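Probable exosome complex exonuclease 2 (Pyrococcus abyssi, PDB 2PO1) forms, with Rrp41, the hexameric RNase PH ring of the RNA-degrading archaeal exosome, and is thought to be non-catalytic and to contribute to structuring the Rrp41 active site. Local coordinates at residues V45-G51 with L63-T68; T84-V90 with V139-V145. The contacts are given in a common frame with arbitrary orientation. Numbering follows the deposited sequence.

Contact 1: residues V45-G51 with L63-T68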
# COMPACT_ATOMS: atom_id res chain seq x y z
N VAL C 45 4.03 -32.61 -3.97
CA VAL C 45 2.90 -32.48 -4.89
C VAL C 45 3.09 -31.32 -5.91
O VAL C 45 2.50 -31.35 -6.98
CB VAL C 45 1.56 -32.28 -4.11
CG1 VAL C 45 1.28 -33.46 -3.23
CG2 VAL C 45 1.61 -31.04 -3.25
N ILE C 46 3.86 -30.29 -5.54
CA ILE C 46 4.18 -29.20 -6.48
C ILE C 46 5.62 -29.43 -6.96
O ILE C 46 6.60 -29.02 -6.30
CB ILE C 46 4.04 -27.77 -5.87
CG1 ILE C 46 2.65 -27.54 -5.25
CG2 ILE C 46 4.34 -26.75 -6.92
CD1 ILE C 46 1.47 -27.81 -6.22
N GLU C 47 5.76 -30.10 -8.09
CA GLU C 47 7.05 -30.68 -8.42
C GLU C 47 8.03 -29.59 -8.87
O GLU C 47 9.25 -29.73 -8.79
CB GLU C 47 6.92 -31.89 -9.39
CG GLU C 47 6.35 -31.59 -10.79
CD GLU C 47 4.80 -31.68 -10.88
OE1 GLU C 47 4.10 -31.69 -9.84
OE2 GLU C 47 4.29 -31.75 -12.04
N LYS C 48 7.48 -28.48 -9.31
CA LYS C 48 8.28 -27.33 -9.60
C LYS C 48 8.93 -26.77 -8.35
O LYS C 48 10.07 -26.34 -8.41
CB LYS C 48 7.46 -26.26 -10.31
CG LYS C 48 7.28 -26.58 -11.80
CD LYS C 48 6.83 -25.32 -12.54
CE LYS C 48 6.73 -25.61 -14.01
NZ LYS C 48 6.79 -24.33 -14.82
N ALA C 49 8.23 -26.73 -7.23
CA ALA C 49 8.83 -26.26 -6.00
C ALA C 49 9.94 -27.23 -5.58
O ALA C 49 9.99 -28.38 -6.06
CB ALA C 49 7.74 -26.17 -4.88
N GLU C 50 10.75 -26.78 -4.65
CA GLU C 50 11.88 -27.55 -4.16
C GLU C 50 11.34 -28.56 -3.16
O GLU C 50 11.78 -29.73 -3.10
CB GLU C 50 12.90 -26.59 -3.56
CG GLU C 50 13.81 -25.92 -4.59
CD GLU C 50 13.16 -24.90 -5.52
OE1 GLU C 50 13.00 -25.13 -6.76
OE2 GLU C 50 12.84 -23.80 -5.08
N GLY C 51 10.33 -28.13 -2.41
CA GLY C 51 9.61 -29.05 -1.54
C GLY C 51 8.18 -28.61 -1.47
O GLY C 51 7.86 -27.46 -1.74
N LEU C 63 -1.64 -26.22 1.50
CA LEU C 63 -0.50 -26.59 0.68
C LEU C 63 0.62 -25.74 1.09
O LEU C 63 0.46 -24.47 1.15
CB LEU C 63 -0.75 -26.11 -0.74
CG LEU C 63 -0.43 -26.97 -1.94
CD1 LEU C 63 -0.49 -26.14 -3.29
CD2 LEU C 63 0.81 -27.95 -1.79
N VAL C 64 1.78 -26.33 1.25
CA VAL C 64 2.97 -25.53 1.48
C VAL C 64 3.96 -25.84 0.43
O VAL C 64 4.16 -27.03 0.05
CB VAL C 64 3.61 -25.82 2.89
CG1 VAL C 64 5.00 -25.13 3.05
CG2 VAL C 64 2.69 -25.36 3.89
N GLY C 65 4.55 -24.78 -0.10
CA GLY C 65 5.60 -24.95 -1.11
C GLY C 65 6.87 -24.38 -0.51
O GLY C 65 6.81 -23.40 0.24
N ILE C 66 8.01 -25.03 -0.79
CA ILE C 66 9.31 -24.53 -0.37
C ILE C 66 10.02 -24.13 -1.60
O ILE C 66 10.09 -24.89 -2.55
CB ILE C 66 10.17 -25.62 0.35
CG1 ILE C 66 9.42 -26.20 1.56
CG2 ILE C 66 11.53 -25.06 0.70
CD1 ILE C 66 9.12 -25.26 2.72
N LYS C 67 10.44 -22.87 -1.66
CA LYS C 67 11.29 -22.46 -2.76
C LYS C 67 12.49 -21.86 -2.15
O LYS C 67 12.37 -21.08 -1.22
CB LYS C 67 10.65 -21.32 -3.56
CG LYS C 67 9.31 -21.59 -4.09
CD LYS C 67 9.45 -22.46 -5.27
CE LYS C 67 9.77 -21.54 -6.44
NZ LYS C 67 9.97 -22.43 -7.56
N THR C 68 13.66 -22.18 -2.71
CA THR C 68 14.91 -21.66 -2.21
C THR C 68 15.64 -20.90 -3.29
O THR C 68 15.48 -21.17 -4.47
CB THR C 68 15.76 -22.80 -1.77
OG1 THR C 68 16.11 -23.54 -2.94
CG2 THR C 68 14.97 -23.69 -0.84
O HOH W 1 13.33 -21.97 -6.67
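The shortest bond across this pair runs from the amide of Ile-66 to Gly-51 O (N to O, 2.6 Å). Ile-66 O answers by accepting two amides, Glu-50 N at 2.9 Å and Gly-51 N at 3.3 Å. Two consecutive residues thus face a single one on the opposing strand, which defines a classic beta bulge; it falls where the loop after strand 39-43 becomes strand 51-57, antiparallel to 60-71. The side chain of Glu-50 extends the pairing beyond the main chain: its OE2 accepts the amide of Thr-68 (OE2 to N, 3.0 Å). Water 1 lies 2.5 Å from Glu-50 OE2 and 3.2 Å from Thr-68 O, though with more acceptors in reach than protons to give. Lys-67 NZ lies 4.0 Å from Glu-50 OE2, too far for a salt bridge, and hydrogen-bonds instead to backbone of the Rrp41 chain; Lys-48 NZ makes a salt bridge with an acidic side chain of that same chain. Ala-49 rests against the bulge, its CB 3.5 Å from Ile-66 O and its CA 3.9 Å from Lys-67 CD. At the far end Leu-63 meets both Val-45 (CD2 to CG2, 3.5 Å) and Ile-46 (CD1 to CD1, 3.9 Å).

Contact 2: residues T84-V90 with V139-V145; sequences TTNVELV and VFIDVHV. With nucleotides of chain A.
Two extended strands run parallel, their axes 4.7 Å apart and 14° from alignment, in register from Thr-84/Phe-140 to Glu-88/His-144. Thr-84, Asn-86 and Glu-88 each donate and accept: their amides bond the carbonyls of Val-139, Ile-141 and Val-143 (N to O 2.9, 2.9 and 2.7 Å), their carbonyls the amides of Ile-141, Val-143 and Val-145 (O to N 2.7, 2.7 and 2.9 Å). Val-145 O is buried without a partner. Beside Phe-140, Asp-142 and His-144 on one face, Glu-88, with chi1 and chi2 both m, accepts a hydrogen bond at OE2 from N6 of A4 of chain A (3.2 Å). An Rrp41 subunit satisfies Asp-142 by a salt bridge and His-144 NE2 by an acidic side chain. The connection between the strands, through helix 104-118, is a beta-alpha-beta crossover at the edge of the RNase PH domain's mixed sheet. On the other face Val-87 and Leu-89 meet that helix, whose Asp-114 bonds Thr-85 OG1, and Ile-141, Val-143 and Val-145 meet helix 152-166; strand 60-71 flanks 139-145.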
# COMPACT_ATOMS: atom_id res chain seq x y z
N THR C 84 12.00 -17.73 5.70
CA THR C 84 10.90 -16.84 5.82
C THR C 84 9.59 -17.58 5.56
O THR C 84 9.51 -18.43 4.67
CB THR C 84 11.12 -15.59 4.89
OG1 THR C 84 10.05 -14.68 5.10
CG2 THR C 84 11.13 -15.98 3.46
N THR C 85 8.58 -17.28 6.39
CA THR C 85 7.33 -17.99 6.39
C THR C 85 6.23 -17.04 6.11
O THR C 85 6.16 -15.95 6.72
CB THR C 85 7.15 -18.65 7.77
OG1 THR C 85 8.34 -19.37 8.05
CG2 THR C 85 5.97 -19.59 7.81
N ASN C 86 5.44 -17.37 5.09
CA ASN C 86 4.29 -16.58 4.73
C ASN C 86 3.12 -17.47 4.62
O ASN C 86 3.20 -18.57 4.05
CB ASN C 86 4.46 -15.81 3.41
CG ASN C 86 3.33 -14.85 3.17
OD1 ASN C 86 2.54 -15.00 2.20
ND2 ASN C 86 3.27 -13.80 3.98
N VAL C 87 1.98 -17.01 5.18
CA VAL C 87 0.72 -17.76 5.06
C VAL C 87 -0.23 -16.86 4.28
O VAL C 87 -0.45 -15.71 4.65
CB VAL C 87 0.15 -17.97 6.43
CG1 VAL C 87 -1.30 -18.44 6.34
CG2 VAL C 87 1.03 -18.99 7.20
N GLU C 88 -0.72 -17.40 3.17
CA GLU C 88 -1.79 -16.85 2.42
C GLU C 88 -3.09 -17.58 2.77
O GLU C 88 -3.26 -18.81 2.58
CB GLU C 88 -1.50 -16.98 0.95
CG GLU C 88 -0.24 -16.22 0.51
CD GLU C 88 -0.43 -14.71 0.62
OE1 GLU C 88 0.34 -14.03 1.33
OE2 GLU C 88 -1.40 -14.22 0.06
N LEU C 89 -3.98 -16.80 3.35
CA LEU C 89 -5.36 -17.23 3.67
C LEU C 89 -6.13 -16.84 2.42
O LEU C 89 -6.73 -15.78 2.36
CB LEU C 89 -5.84 -16.45 4.89
CG LEU C 89 -5.67 -17.19 6.23
CD1 LEU C 89 -4.71 -18.37 6.32
CD2 LEU C 89 -5.61 -16.30 7.46
N VAL C 90 -6.10 -17.72 1.41
CA VAL C 90 -6.58 -17.31 0.12
C VAL C 90 -8.09 -17.31 0.20
O VAL C 90 -8.67 -18.14 0.93
CB VAL C 90 -5.95 -18.13 -1.08
CG1 VAL C 90 -4.40 -18.37 -0.84
CG2 VAL C 90 -6.58 -19.44 -1.23
N VAL C 139 15.32 -19.66 2.09
CA VAL C 139 14.23 -20.63 2.04
C VAL C 139 12.92 -19.94 2.34
O VAL C 139 12.72 -19.40 3.45
CB VAL C 139 14.48 -21.81 3.04
CG1 VAL C 139 13.29 -22.77 3.06
CG2 VAL C 139 15.73 -22.56 2.64
N PHE C 140 12.05 -19.91 1.34
CA PHE C 140 10.68 -19.44 1.48
C PHE C 140 9.70 -20.59 1.78
O PHE C 140 9.55 -21.55 0.99
CB PHE C 140 10.22 -18.70 0.20
CG PHE C 140 11.03 -17.54 -0.15
CD1 PHE C 140 12.15 -17.68 -0.96
CD2 PHE C 140 10.69 -16.27 0.29
CE1 PHE C 140 12.92 -16.56 -1.30
CE2 PHE C 140 11.47 -15.14 -0.05
CZ PHE C 140 12.56 -15.29 -0.85
N ILE C 141 9.06 -20.48 2.93
CA ILE C 141 8.04 -21.40 3.30
C ILE C 141 6.75 -20.67 2.94
O ILE C 141 6.39 -19.68 3.58
CB ILE C 141 8.04 -21.74 4.76
CG1 ILE C 141 9.42 -22.23 5.18
CG2 ILE C 141 6.92 -22.75 5.02
CD1 ILE C 141 9.49 -22.61 6.62
N ASP C 142 6.13 -21.09 1.84
CA ASP C 142 4.97 -20.36 1.37
C ASP C 142 3.76 -21.26 1.61
O ASP C 142 3.67 -22.41 1.08
CB ASP C 142 5.11 -19.93 -0.08
CG ASP C 142 6.00 -18.76 -0.24
OD1 ASP C 142 7.02 -18.90 -0.96
OD2 ASP C 142 5.78 -17.72 0.43
N VAL C 143 2.85 -20.75 2.43
CA VAL C 143 1.75 -21.57 2.93
C VAL C 143 0.54 -21.00 2.24
O VAL C 143 0.24 -19.79 2.39
CB VAL C 143 1.47 -21.41 4.41
CG1 VAL C 143 0.21 -22.26 4.77
CG2 VAL C 143 2.72 -21.76 5.28
N HIS C 144 -0.09 -21.86 1.44
CA HIS C 144 -1.29 -21.56 0.74
C HIS C 144 -2.43 -22.34 1.39
O HIS C 144 -2.59 -23.58 1.16
CB HIS C 144 -1.12 -21.98 -0.72
CG HIS C 144 -1.54 -20.94 -1.69
ND1 HIS C 144 -0.97 -19.69 -1.72
CD2 HIS C 144 -2.41 -20.98 -2.73
CE1 HIS C 144 -1.52 -18.98 -2.68
NE2 HIS C 144 -2.36 -19.76 -3.34
N VAL C 145 -3.24 -21.66 2.20
CA VAL C 145 -4.34 -22.40 2.89
C VAL C 145 -5.42 -22.55 1.81
O VAL C 145 -5.78 -21.55 1.21
CB VAL C 145 -4.83 -21.67 4.15
CG1 VAL C 145 -6.19 -22.25 4.63
CG2 VAL C 145 -3.78 -21.78 5.24
P A A 4 -4.22 -4.47 -2.98
OP1 A A 4 -5.27 -3.84 -3.80
OP2 A A 4 -4.15 -4.19 -1.52
O5' A A 4 -2.81 -4.01 -3.63
C5' A A 4 -1.59 -4.78 -3.57
C4' A A 4 -0.77 -4.51 -2.31
O4' A A 4 -1.41 -5.06 -1.11
C3' A A 4 0.65 -5.09 -2.36
O3' A A 4 1.62 -4.02 -2.37
C2' A A 4 0.77 -5.96 -1.09
O2' A A 4 1.58 -5.33 -0.11
C1' A A 4 -0.68 -6.17 -0.61
N9 A A 4 -1.33 -7.45 -1.04
C8 A A 4 -2.42 -7.61 -1.97
N7 A A 4 -2.81 -8.85 -2.21
C5 A A 4 -1.92 -9.57 -1.35
C6 A A 4 -1.79 -10.96 -1.11
N6 A A 4 -2.63 -11.83 -1.75
N1 A A 4 -0.80 -11.37 -0.18
C2 A A 4 0.03 -10.47 0.44
N3 A A 4 0.02 -9.14 0.29
C4 A A 4 -0.99 -8.75 -0.63

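Overall arrangement
One sheet of the RNase PH domain carries both contacts, whose centres lie 11 Å apart. Strand 60-71 is the bridge: it takes the bulge of contact 1 along one edge and pairs antiparallel with strand 135-147 of contact 2 along the other, through Leu-63 O to His-144 N (2.7 Å) and Gly-65 N to Asp-142 O (2.8 Å). Val-64 CG1 packs 3.6 Å from Ile-141 CG2. The principle illustrated is that a continuous sheet can join a subunit interface to a ligand: both contacts touch Rrp41, and both come near RNA, contact 1 to about 4 Å between nearest atoms and contact 2 through direct bonding to an adenine.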